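Local coordinates for AtxE2 (Asticcacaulis excentricus, PDB 5TXE), which hydrolyses the isopeptide bond of the lasso peptides astexin-2 and astexin-3, converting these threaded molecules into linear peptides, at residues L407-R410 with N411-V415; R496-I499 with L500-E504. The protein carries 1 engineered substitution. All blocks are in the same frame, centred on the assembly; numbering follows the deposited sequence.

Interaction 1 is the turn of a beta hairpin and interaction 2 lies in the N-terminal half of helix 494-512, and the two are packed together with their centres about 10 Å apart. The main tie is the N409 amide: ND2 gives a hydrogen bond of 2.9 Å to OG1 of T502. R410 adds a weak, long ion pair to E504 and a salt bridge to D505 on the same helix. Toward the active site, the side chain of R496 lies about 8 Å from that of A527, the engineered replacement of the nucleophile, and about 7 Å from that of Y438, which stabilises the alkoxide intermediate. V415 is farther off, about 11 Å from Y438 between side chains.

Interaction 1 of 2, residues L407-R410 with N411-V415; sequences LRNR and NGIEV
N409 and I413 lie side by side where strand 401-408 turns back into strand 414-421, an antiparallel hairpin at one edge of the mixed sheet of the alpha/beta-hydrolase domain. A type I turn from N409 to G412 leads into a G1 bulge; G412 has phi 82°, a value a glycine adopts easily. The N409 side chain fastens the turn from within. With CG between its own backbone N and carbonyl carbon (chi1 76°), OD1 swings under the turn and accepts N411 N at 2.8 Å, an Asx turn, and I413 N at 3.0 Å. These donors approach from opposite faces of the amide plane, while ND2 binds T502 of helix 494-512. A leucine here would probably leave the amides of N411 and I413 without their acceptor and T502 without its donor.

R408 is on the other side of the hairpin. Its CG rests on the carbonyl carbon of G412, and a bend at chi3 curls the chain back so that NH1 meets G412 O at 2.9 Å, almost in the guanidinium plane but above the carbonyl plane. NH2 makes a long salt bridge of 3.6 Å to E414 OE2, with the two charged planes 67° apart; the other oxygen of E414 binds A325 N. L407 and V415 point together to the opposite sheet face, a suitable place for branched apolar chains: CD1 of L407 is 4.0 Å from CB of V415. Beneath them, V415 N reaches L407 O at 2.8 Å, an oxygen also bound by W324 NE1.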
# COMPACT_ATOMS: atom_id res chain seq x y z
N LEU A 407 18.97 12.79 7.14
CA LEU A 407 20.31 12.48 7.47
C LEU A 407 20.90 11.56 6.40
O LEU A 407 20.19 11.08 5.49
CB LEU A 407 20.43 11.89 8.87
CG LEU A 407 19.74 10.56 9.23
CD1 LEU A 407 20.46 9.33 8.69
CD2 LEU A 407 19.66 10.48 10.76
N ARG A 408 22.21 11.37 6.47
CA ARG A 408 22.88 10.46 5.60
C ARG A 408 23.26 9.40 6.57
O ARG A 408 23.71 9.72 7.66
CB ARG A 408 24.10 11.08 4.95
CG ARG A 408 24.65 10.21 3.83
CD ARG A 408 25.84 10.85 3.12
NE ARG A 408 25.51 12.03 2.31
CZ ARG A 408 25.00 11.99 1.09
NH1 ARG A 408 24.66 10.84 0.51
NH2 ARG A 408 24.78 13.12 0.43
N ASN A 409 23.02 8.15 6.20
CA ASN A 409 23.28 7.08 7.12
C ASN A 409 24.73 6.65 7.01
O ASN A 409 25.47 7.13 6.14
CB ASN A 409 22.26 5.92 6.95
CG ASN A 409 22.48 5.05 5.74
OD1 ASN A 409 23.50 5.10 5.08
ND2 ASN A 409 21.45 4.23 5.41
N ARG A 410 25.12 5.73 7.89
CA ARG A 410 26.49 5.26 7.96
C ARG A 410 26.96 4.57 6.67
O ARG A 410 28.15 4.46 6.42
CB ARG A 410 26.74 4.43 9.23
CG ARG A 410 25.78 3.27 9.62
CD ARG A 410 26.45 2.48 10.76
NE ARG A 410 25.68 2.09 11.94
CZ ARG A 410 25.17 2.90 12.86
NH1 ARG A 410 25.23 4.21 12.72
NH2 ARG A 410 24.55 2.40 13.92
N ASN A 411 26.05 4.16 5.81
CA ASN A 411 26.46 3.63 4.54
C ASN A 411 26.41 4.67 3.45
O ASN A 411 26.43 4.30 2.26
CB ASN A 411 25.55 2.46 4.20
CG ASN A 411 25.65 1.38 5.27
OD1 ASN A 411 24.76 1.18 6.11
ND2 ASN A 411 26.78 0.70 5.25
N GLY A 412 26.32 5.96 3.82
CA GLY A 412 26.34 7.05 2.82
C GLY A 412 25.01 7.34 2.12
O GLY A 412 24.97 8.01 1.13
N ILE A 413 23.92 6.78 2.60
CA ILE A 413 22.66 6.84 1.85
C ILE A 413 21.78 7.89 2.46
O ILE A 413 21.71 8.01 3.66
CB ILE A 413 21.97 5.47 1.83
CG1 ILE A 413 22.80 4.51 0.99
CG2 ILE A 413 20.55 5.58 1.30
CD1 ILE A 413 22.60 3.07 1.37
N GLU A 414 21.16 8.68 1.61
CA GLU A 414 20.26 9.73 2.05
C GLU A 414 18.98 9.11 2.62
O GLU A 414 18.40 8.23 2.03
CB GLU A 414 19.88 10.65 0.88
CG GLU A 414 21.09 11.38 0.27
CD GLU A 414 20.77 12.24 -0.94
OE1 GLU A 414 19.59 12.42 -1.33
OE2 GLU A 414 21.73 12.82 -1.46
N VAL A 415 18.56 9.61 3.77
CA VAL A 415 17.40 9.11 4.46
C VAL A 415 16.46 10.26 4.80
O VAL A 415 16.93 11.31 5.22
CB VAL A 415 17.83 8.49 5.77
CG1 VAL A 415 16.61 8.07 6.59
CG2 VAL A 415 18.75 7.32 5.50

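Interaction 2 of 2, residues R496-I499 with L500-E504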
# COMPACT_ATOMS: atom_id res chain seq x y z
N ARG A 496 19.15 -5.75 5.60
CA ARG A 496 18.47 -5.65 6.83
C ARG A 496 19.31 -4.95 7.82
O ARG A 496 18.79 -4.18 8.66
CB ARG A 496 18.16 -7.04 7.39
CG ARG A 496 16.80 -7.14 8.01
CD ARG A 496 15.90 -7.24 6.80
NE ARG A 496 14.79 -6.41 6.89
CZ ARG A 496 13.87 -6.32 5.95
NH1 ARG A 496 13.95 -7.03 4.85
NH2 ARG A 496 12.84 -5.54 6.16
N TRP A 497 20.63 -5.21 7.79
CA TRP A 497 21.55 -4.41 8.65
C TRP A 497 21.56 -2.91 8.29
O TRP A 497 21.63 -2.06 9.15
CB TRP A 497 22.97 -4.92 8.55
CG TRP A 497 23.26 -6.09 9.38
CD1 TRP A 497 23.53 -7.40 8.95
CD2 TRP A 497 23.38 -6.09 10.78
NE1 TRP A 497 23.80 -8.18 10.05
CE2 TRP A 497 23.71 -7.40 11.18
CE3 TRP A 497 23.24 -5.10 11.75
CZ2 TRP A 497 23.89 -7.73 12.49
CZ3 TRP A 497 23.43 -5.44 13.06
CH2 TRP A 497 23.75 -6.74 13.43
N ASN A 498 21.51 -2.59 7.01
CA ASN A 498 21.45 -1.16 6.61
C ASN A 498 20.19 -0.51 7.17
O ASN A 498 20.19 0.67 7.62
CB ASN A 498 21.44 -1.06 5.08
CG ASN A 498 21.21 0.38 4.56
OD1 ASN A 498 21.86 1.35 5.00
ND2 ASN A 498 20.28 0.52 3.60
N ILE A 499 19.08 -1.25 7.11
CA ILE A 499 17.86 -0.74 7.73
C ILE A 499 17.99 -0.54 9.23
O ILE A 499 17.62 0.50 9.79
CB ILE A 499 16.65 -1.63 7.36
CG1 ILE A 499 16.37 -1.44 5.88
CG2 ILE A 499 15.41 -1.19 8.16
CD1 ILE A 499 15.58 -2.56 5.27
N LEU A 500 18.49 -1.55 9.91
CA LEU A 500 18.59 -1.46 11.36
C LEU A 500 19.54 -0.33 11.78
O LEU A 500 19.26 0.44 12.72
CB LEU A 500 19.06 -2.75 11.94
CG LEU A 500 19.28 -2.77 13.44
CD1 LEU A 500 18.03 -2.49 14.21
CD2 LEU A 500 19.81 -4.11 13.86
N HIS A 501 20.66 -0.23 11.07
CA HIS A 501 21.63 0.83 11.38
C HIS A 501 21.04 2.17 11.11
O HIS A 501 21.31 3.12 11.83
CB HIS A 501 22.89 0.68 10.54
CG HIS A 501 23.79 -0.44 10.95
ND1 HIS A 501 24.03 -0.80 12.26
CD2 HIS A 501 24.56 -1.26 10.20
CE1 HIS A 501 24.89 -1.79 12.31
NE2 HIS A 501 25.22 -2.10 11.07
N THR A 502 20.18 2.28 10.10
CA THR A 502 19.50 3.56 9.85
C THR A 502 18.57 3.93 10.97
O THR A 502 18.52 5.06 11.37
CB THR A 502 18.72 3.56 8.53
OG1 THR A 502 19.60 3.22 7.47
CG2 THR A 502 18.09 4.90 8.23
N LEU A 503 17.85 2.96 11.50
CA LEU A 503 17.00 3.25 12.65
C LEU A 503 17.82 3.69 13.86
O LEU A 503 17.42 4.60 14.59
CB LEU A 503 16.17 2.03 13.04
CG LEU A 503 15.03 1.70 12.09
CD1 LEU A 503 14.44 0.39 12.47
CD2 LEU A 503 13.96 2.79 12.12
N GLU A 504 18.93 3.01 14.10
CA GLU A 504 19.84 3.37 15.17
C GLU A 504 20.41 4.81 14.95
O GLU A 504 20.46 5.58 15.89
CB GLU A 504 20.93 2.34 15.33
CG GLU A 504 20.42 0.99 15.88
CD GLU A 504 21.47 -0.12 15.87
OE1 GLU A 504 22.58 0.08 15.31
OE2 GLU A 504 21.20 -1.21 16.45
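W497 and H501, one helical turn apart, make the aromatic contact. Their planes are near parallel, at 29°, but slid apart, and the centroid of the indole's six-membered ring is 5.3 Å from that of the imidazole, so overlap is slight. The touching atoms are CE3 of the tryptophan and CE1 and NE2 of the histidine. The width of the indole lets it serve L500 as well: CD2 of the leucine sits 3.9 Å from CZ3, the two side chains running the same way. Beyond the segments, F535 meets W497 edge-to-face.

Within 496-499, the CD1 methyl of I499 lies 4.0 Å above one face of the R496 guanidinium, offset toward its rim, so that an aliphatic group covers part of a cationic plane.

These residues belong to helix 494-512 of the alpha/beta-hydrolase fold, which packs on strand 463-467 and on helix 528-539, the helix that follows the nucleophile position. The side chains of I499, T502 and L503 touch F467 of that strand. R496 reaches the neighbouring helix by a salt bridge to D528, next to the engineered A527, and also binds T532.

Among the hydrogen bonds, the regular i to i+4 set includes H501 N to W497 O at 2.8 Å. N498 O is gripped twice, by T502 N at 3.0 Å and by T502 OG1 at 2.6 Å, from opposite faces of the carbonyl plane. Threonine suits the position because chi1 of -56° sets its hydroxyl beside its own backbone N, facing back along the helix; that hydroxyl donates here and accepts from N409 ND2. Farther along, H501 ND1 makes a weak but straight bond, in the plane of its ring, to E504 OE1 at 3.5 Å.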